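Local coordinates for protein cellobiose 2-epimerase (Spirochaeta thermophila DSM 6192, PDB 5ZIG) that probably catalyses the reversible epimerization of cellobiose to 4-O-beta-D-glucopyranosyl-D-mannose, at residues 132-137 with 205-210. Numbering follows the deposited sequence.
Sequences YHTASG and FRTTKE
The methyl group of T207 bridges the ends of two helices, 119-136 and 191-208, by touching H133 and T134 together. Its CG2 lies 3.7 Å from T134 OG1 and 4.0 Å from H133 CD2, meeting the imidazole obliquely. These are van der Waals contacts. T207 OG1 lies beside its backbone nitrogen (chi1 -49°), where it bonds to the carbonyl of T203, and this leaves CG2 anti to that nitrogen and directed at the other helix. T134 has the same rotamer, and its OG1 likewise turns back to A130 O; the two hydroxyl oxygens stay 4.2 Å apart, T134 OG1 from T207 OG1.

No hydrogen bond crosses between the segments. H133 ND1 binds D138 O, which helps hold the ring with CD2 toward T207. G137 N bonds to H133 O at 2.7 Å and K209 N to F205 O at 2.6 Å, and both G137 and K209 leave the helix with positive phi. Beyond the turns, H133 packs on L142 of helix 139-156.

With both threonine hydroxyls and H133 ND1 bonded within their own stretch of chain and just 85 Å² buried, this surface contact in the (alpha/alpha)6 barrel of the N-acylglucosamine 2-epimerase family joins helix ends by light van der Waals packing of one methyl against a hydroxyl oxygen and an imidazole carbon.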
loop_
_atom_site.group_PDB
_atom_site.type_symbol
_atom_site.label_atom_id
_atom_site.label_comp_id
_atom_site.label_asym_id
_atom_site.label_seq_id
_atom_site.Cartn_x
_atom_site.Cartn_y
_atom_site.Cartn_z
ATOM N N TYR A 132 5.832 3.449 13.511
ATOM C CA TYR A 132 7.067 3.504 14.283
ATOM C C TYR A 132 6.798 3.951 15.709
ATOM O O TYR A 132 7.393 3.426 16.656
ATOM C CB TYR A 132 8.072 4.448 13.621
ATOM C CG TYR A 132 9.410 4.434 14.323
ATOM C CD1 TYR A 132 10.103 3.250 14.446
ATOM C CD2 TYR A 132 9.956 5.580 14.907
ATOM C CE1 TYR A 132 11.291 3.181 15.094
ATOM C CE2 TYR A 132 11.196 5.522 15.567
ATOM C CZ TYR A 132 11.849 4.299 15.645
ATOM O OH TYR A 132 13.069 4.132 16.265
ATOM N N HIS A 133 5.926 4.940 15.876
ATOM C CA HIS A 133 5.591 5.413 17.215
ATOM C C HIS A 133 5.027 4.277 18.066
ATOM O O HIS A 133 5.502 4.027 19.183
ATOM C CB HIS A 133 4.609 6.580 17.117
ATOM C CG HIS A 133 3.999 6.956 18.427
ATOM N ND1 HIS A 133 4.648 7.757 19.339
ATOM C CD2 HIS A 133 2.811 6.632 18.987
ATOM C CE1 HIS A 133 3.882 7.915 20.404
ATOM N NE2 HIS A 133 2.758 7.250 20.213
ATOM N N THR A 134 4.048 3.543 17.521
ATOM C CA THR A 134 3.489 2.381 18.210
ATOM C C THR A 134 4.568 1.361 18.568
ATOM O O THR A 134 4.607 0.857 19.695
ATOM C CB THR A 134 2.407 1.720 17.341
ATOM O OG1 THR A 134 1.388 2.676 17.029
ATOM C CG2 THR A 134 1.748 0.558 18.083
ATOM N N ALA A 135 5.465 1.047 17.634
ATOM C CA ALA A 135 6.407 -0.038 17.897
ATOM C C ALA A 135 7.553 0.384 18.809
ATOM O O ALA A 135 8.068 -0.445 19.570
ATOM C CB ALA A 135 6.959 -0.594 16.586
ATOM N N SER A 136 7.991 1.641 18.736
ATOM C CA SER A 136 9.156 2.079 19.486
ATOM C C SER A 136 8.820 2.980 20.664
ATOM O O SER A 136 9.702 3.231 21.496
ATOM C CB SER A 136 10.163 2.805 18.556
ATOM O OG SER A 136 9.673 4.066 18.115
ATOM N N GLY A 137 7.584 3.459 20.774
ATOM C CA GLY A 137 7.298 4.476 21.769
ATOM C C GLY A 137 7.862 5.851 21.483
ATOM O O GLY A 137 7.674 6.746 22.303
ATOM N N PHE A 205 -5.465 7.697 12.732
ATOM C CA PHE A 205 -6.641 7.711 13.604
ATOM C C PHE A 205 -6.654 6.520 14.563
ATOM O O PHE A 205 -7.021 6.667 15.735
ATOM C CB PHE A 205 -7.921 7.725 12.768
ATOM C CG PHE A 205 -9.184 7.729 13.588
ATOM C CD1 PHE A 205 -9.600 8.877 14.238
ATOM C CD2 PHE A 205 -9.954 6.575 13.708
ATOM C CE1 PHE A 205 -10.757 8.883 14.987
ATOM C CE2 PHE A 205 -11.110 6.569 14.453
ATOM C CZ PHE A 205 -11.515 7.724 15.094
ATOM N N ARG A 206 -6.288 5.329 14.078
ATOM C CA ARG A 206 -6.176 4.186 14.978
ATOM C C ARG A 206 -5.180 4.469 16.091
ATOM O O ARG A 206 -5.407 4.108 17.251
ATOM C CB ARG A 206 -5.757 2.932 14.211
ATOM C CG ARG A 206 -5.538 1.737 15.146
ATOM C CD ARG A 206 -5.146 0.446 14.385
ATOM N NE ARG A 206 -6.325 -0.201 13.831
ATOM C CZ ARG A 206 -6.689 -0.140 12.559
ATOM N NH1 ARG A 206 -5.948 0.536 11.686
ATOM N NH2 ARG A 206 -7.791 -0.767 12.160
ATOM N N THR A 207 -4.066 5.122 15.758
ATOM C CA THR A 207 -3.000 5.379 16.721
ATOM C C THR A 207 -3.392 6.463 17.731
ATOM O O THR A 207 -2.972 6.403 18.890
ATOM C CB THR A 207 -1.717 5.779 15.958
ATOM O OG1 THR A 207 -1.462 4.843 14.886
ATOM C CG2 THR A 207 -0.490 5.874 16.881
ATOM N N THR A 208 -4.208 7.448 17.330
ATOM C CA THR A 208 -4.450 8.625 18.166
ATOM C C THR A 208 -5.915 8.929 18.469
ATOM O O THR A 208 -6.177 9.645 19.439
ATOM C CB THR A 208 -3.850 9.890 17.519
ATOM O OG1 THR A 208 -4.576 10.192 16.320
ATOM C CG2 THR A 208 -2.374 9.722 17.186
ATOM N N LYS A 209 -6.865 8.463 17.660
ATOM C CA LYS A 209 -8.288 8.754 17.861
ATOM C C LYS A 209 -8.562 10.254 17.850
ATOM O O LYS A 209 -9.514 10.735 18.478
ATOM C CB LYS A 209 -8.816 8.128 19.160
ATOM C CG LYS A 209 -9.258 6.675 19.025
ATOM C CD LYS A 209 -8.071 5.726 19.025
ATOM C CE LYS A 209 -7.163 5.970 20.233
ATOM N NZ LYS A 209 -6.025 4.998 20.327
ATOM N N GLU A 210 -7.721 10.999 17.150
ATOM C CA GLU A 210 -7.934 12.426 17.039
ATOM C C GLU A 210 -9.096 12.654 16.076
ATOM O O GLU A 210 -9.093 12.099 14.971
ATOM C CB GLU A 210 -6.649 13.116 16.583
ATOM C CG GLU A 210 -6.770 14.604 16.226
ATOM C CD GLU A 210 -7.456 15.432 17.300
ATOM O OE1 GLU A 210 -7.030 15.361 18.479
ATOM O OE2 GLU A 210 -8.423 16.149 16.952
#